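Local coordinates for Iron(III) ABC transporter, periplasmic iron-compound-binding protein (Vibrio cholerae, PDB 3TEF) that binds iron-loaded catecholate siderophores in the periplasm, probably to deliver them to an ABC transporter for iron uptake, at residues 21-26 with 81-86. Numbering follows the deposited sequence.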
ATOM      1  N   ARG A  21       8.550  21.218  -9.598  1.00 26.57           N
ATOM      2  CA  ARG A  21       7.642  21.422  -8.474  1.00 26.54           C
ATOM      3  C   ARG A  21       6.608  20.300  -8.451  1.00 25.70           C
ATOM      4  O   ARG A  21       5.727  20.228  -9.308  1.00 26.18           O
ATOM      5  CB  ARG A  21       6.962  22.794  -8.574  1.00 29.54           C
ATOM      6  CG  ARG A  21       7.949  23.967  -8.570  1.00 32.48           C
ATOM      7  CD  ARG A  21       7.227  25.307  -8.608  1.00 27.67           C
ATOM      8  NE  ARG A  21       6.392  25.476  -7.425  1.00 31.08           N
ATOM      9  CZ  ARG A  21       6.852  25.815  -6.224  1.00 31.83           C
ATOM     10  NH1 ARG A  21       8.156  26.017  -6.034  1.00 32.44           N
ATOM     11  NH2 ARG A  21       6.009  25.943  -5.210  1.00 32.51           N
ATOM     12  N   VAL A  22       6.744  19.406  -7.483  1.00 24.68           N
ATOM     13  CA  VAL A  22       5.885  18.232  -7.393  1.00 23.71           C
ATOM     14  C   VAL A  22       5.051  18.308  -6.121  1.00 21.89           C
ATOM     15  O   VAL A  22       5.582  18.526  -5.033  1.00 22.13           O
ATOM     16  CB  VAL A  22       6.721  16.939  -7.355  1.00 23.15           C
ATOM     17  CG1 VAL A  22       5.815  15.711  -7.301  1.00 22.61           C
ATOM     18  CG2 VAL A  22       7.650  16.885  -8.550  1.00 22.94           C
ATOM     19  N   VAL A  23       3.743  18.129  -6.270  1.00 20.70           N
ATOM     20  CA  VAL A  23       2.826  18.056  -5.139  1.00 19.38           C
ATOM     21  C   VAL A  23       2.427  16.590  -5.005  1.00 20.04           C
ATOM     22  O   VAL A  23       2.129  15.931  -6.005  1.00 21.70           O
ATOM     23  CB  VAL A  23       1.573  18.920  -5.403  1.00 24.14           C
ATOM     24  CG1 VAL A  23       0.458  18.617  -4.397  1.00 24.30           C
ATOM     25  CG2 VAL A  23       1.943  20.387  -5.377  1.00 24.07           C
ATOM     26  N   VAL A  24       2.431  16.073  -3.780  1.00 18.79           N
ATOM     27  CA  VAL A  24       2.134  14.663  -3.573  1.00 18.34           C
ATOM     28  C   VAL A  24       1.010  14.476  -2.557  1.00 22.10           C
ATOM     29  O   VAL A  24       1.084  14.976  -1.422  1.00 21.92           O
ATOM     30  CB  VAL A  24       3.390  13.881  -3.101  1.00 19.05           C
ATOM     31  CG1 VAL A  24       3.073  12.400  -2.997  1.00 20.28           C
ATOM     32  CG2 VAL A  24       4.558  14.112  -4.056  1.00 19.52           C
ATOM     33  N   ILE A  25      -0.028  13.748  -2.967  1.00 18.41           N
ATOM     34  CA  ILE A  25      -1.078  13.340  -2.044  1.00 19.04           C
ATOM     35  C   ILE A  25      -1.035  11.815  -1.915  1.00 19.71           C
ATOM     36  O   ILE A  25      -0.991  11.107  -2.922  1.00 20.24           O
ATOM     37  CB  ILE A  25      -2.450  13.787  -2.548  1.00 19.77           C
ATOM     38  CG1 ILE A  25      -2.497  15.322  -2.560  1.00 21.07           C
ATOM     39  CG2 ILE A  25      -3.538  13.238  -1.640  1.00 20.42           C
ATOM     40  CD1 ILE A  25      -3.727  15.894  -3.246  1.00 25.33           C
ATOM     41  N   GLY A  26      -1.024  11.310  -0.683  1.00 20.23           N
ATOM     42  CA  GLY A  26      -0.935   9.871  -0.463  1.00 18.54           C
ATOM     43  C   GLY A  26       0.427   9.468   0.095  1.00 18.99           C
ATOM     44  O   GLY A  26       1.464   9.941  -0.373  1.00 20.89           O
ATOM     45  N   ASP A  81       4.302  21.499 -11.255  1.00 24.80           N
ATOM     46  CA  ASP A  81       4.560  20.989 -12.591  1.00 27.05           C
ATOM     47  C   ASP A  81       3.985  19.580 -12.698  1.00 27.02           C
ATOM     48  O   ASP A  81       3.711  19.097 -13.789  1.00 24.93           O
ATOM     49  CB  ASP A  81       6.058  20.982 -12.891  1.00 28.73           C
ATOM     50  CG  ASP A  81       6.670  22.365 -12.812  1.00 35.42           C
ATOM     51  OD1 ASP A  81       6.293  23.224 -13.634  1.00 35.83           O
ATOM     52  OD2 ASP A  81       7.523  22.599 -11.928  1.00 35.27           O
ATOM     53  N   LEU A  82       3.802  18.930 -11.551  1.00 23.18           N
ATOM     54  CA  LEU A  82       3.257  17.572 -11.503  1.00 21.01           C
ATOM     55  C   LEU A  82       2.558  17.354 -10.167  1.00 21.90           C
ATOM     56  O   LEU A  82       3.077  17.735  -9.125  1.00 24.51           O
ATOM     57  CB  LEU A  82       4.365  16.536 -11.678  1.00 24.56           C
ATOM     58  CG  LEU A  82       3.972  15.070 -11.426  1.00 20.75           C
ATOM     59  CD1 LEU A  82       2.922  14.605 -12.452  1.00 23.50           C
ATOM     60  CD2 LEU A  82       5.221  14.144 -11.405  1.00 22.84           C
ATOM     61  N   ILE A  83       1.370  16.756 -10.209  1.00 19.36           N
ATOM     62  CA  ILE A  83       0.688  16.297  -9.009  1.00 18.78           C
ATOM     63  C   ILE A  83       0.642  14.761  -9.046  1.00 20.87           C
ATOM     64  O   ILE A  83       0.178  14.167 -10.012  1.00 21.40           O
ATOM     65  CB  ILE A  83      -0.740  16.821  -8.947  1.00 20.74           C
ATOM     66  CG1 ILE A  83      -0.740  18.349  -8.974  1.00 19.36           C
ATOM     67  CG2 ILE A  83      -1.461  16.292  -7.716  1.00 20.76           C
ATOM     68  CD1 ILE A  83      -2.085  18.951  -9.360  1.00 21.86           C
ATOM     69  N   VAL A  84       1.158  14.119  -8.006  1.00 18.72           N
ATOM     70  CA  VAL A  84       1.050  12.661  -7.892  1.00 18.13           C
ATOM     71  C   VAL A  84       0.109  12.299  -6.751  1.00 20.18           C
ATOM     72  O   VAL A  84       0.307  12.747  -5.618  1.00 21.41           O
ATOM     73  CB  VAL A  84       2.406  12.012  -7.609  1.00 20.28           C
ATOM     74  CG1 VAL A  84       2.243  10.498  -7.504  1.00 19.39           C
ATOM     75  CG2 VAL A  84       3.406  12.393  -8.685  1.00 23.04           C
ATOM     76  N   ILE A  85      -0.913  11.496  -7.033  1.00 19.16           N
ATOM     77  CA  ILE A  85      -1.870  11.125  -5.992  1.00 18.22           C
ATOM     78  C   ILE A  85      -1.983   9.610  -5.827  1.00 19.35           C
ATOM     79  O   ILE A  85      -1.752   8.855  -6.764  1.00 19.75           O
ATOM     80  CB  ILE A  85      -3.274  11.752  -6.225  1.00 18.50           C
ATOM     81  CG1 ILE A  85      -3.986  11.077  -7.404  1.00 18.83           C
ATOM     82  CG2 ILE A  85      -3.159  13.249  -6.477  1.00 19.66           C
ATOM     83  CD1 ILE A  85      -5.326  11.664  -7.698  1.00 19.95           C
ATOM     84  N   GLY A  86      -2.347   9.177  -4.626  1.00 18.54           N
ATOM     85  CA  GLY A  86      -2.644   7.776  -4.376  1.00 19.34           C
ATOM     86  C   GLY A  86      -4.098   7.465  -4.699  1.00 20.90           C
ATOM     87  O   GLY A  86      -4.855   8.341  -5.107  1.00 18.73           O
TER
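Val-23 and Ile-83 pair in parallel at the middle of two neighbouring strands, 22-25 and 82-85. Val-23 N donates to Leu-82 O at 3.0 Å, and Val-23 O accepts from Val-84 N at 2.9 Å. Ile-25 repeats the pattern, with Ile-25 N on Val-84 O and Ile-25 O on Gly-86 N. The last bond is the more bent, 133° at the hydrogen. CA-H...O contacts from Val-22, Val-24, Ile-83 and Ile-85 add to the ladder.

The tight part is the buried apolar run of the two strands, up to its last pair. There, on one face, Ile-25 CB meets Ile-85 CG2 at 4.0 Å. The CG1 of Ile-85 sits between its own N and carbonyl carbon (chi1 72°), which turns the longer branch away from Ile-25 and leaves the CG2 methyl to touch. On the other face, Val-22 CG1 reaches diagonally to Val-84 CG2 at 4.3 Å.

The Arg-21 and Asp-81 end is partly exposed and mainly polar. Arg-21 O accepts two bonds, from Asp-81 N at 2.7 Å and from Leu-82 N at 3.2 Å. Asp-81 OD2 takes Arg-21 N through its anti lone pair, at 2.9 Å. The two side chains form no salt bridge: the guanidinium bends off at chi3 (62°), and its NE bonds to Gln-78 O.

This pair forms the centre of a four-stranded parallel sheet in one lobe of the binding protein, in the order 42-43, 22-25, 82-85, 102-104. Gly-26 is the N-cap of helix 27-35, whose Ala-29 and Ile-33 pack on Val-24 and Val-84. Helix 113-128 packs on the same face, against Val-22 and Leu-82. The opposite face meets loop residues, Ala-64 and Pro-80 at Val-23 and Pro-70 at Ile-25.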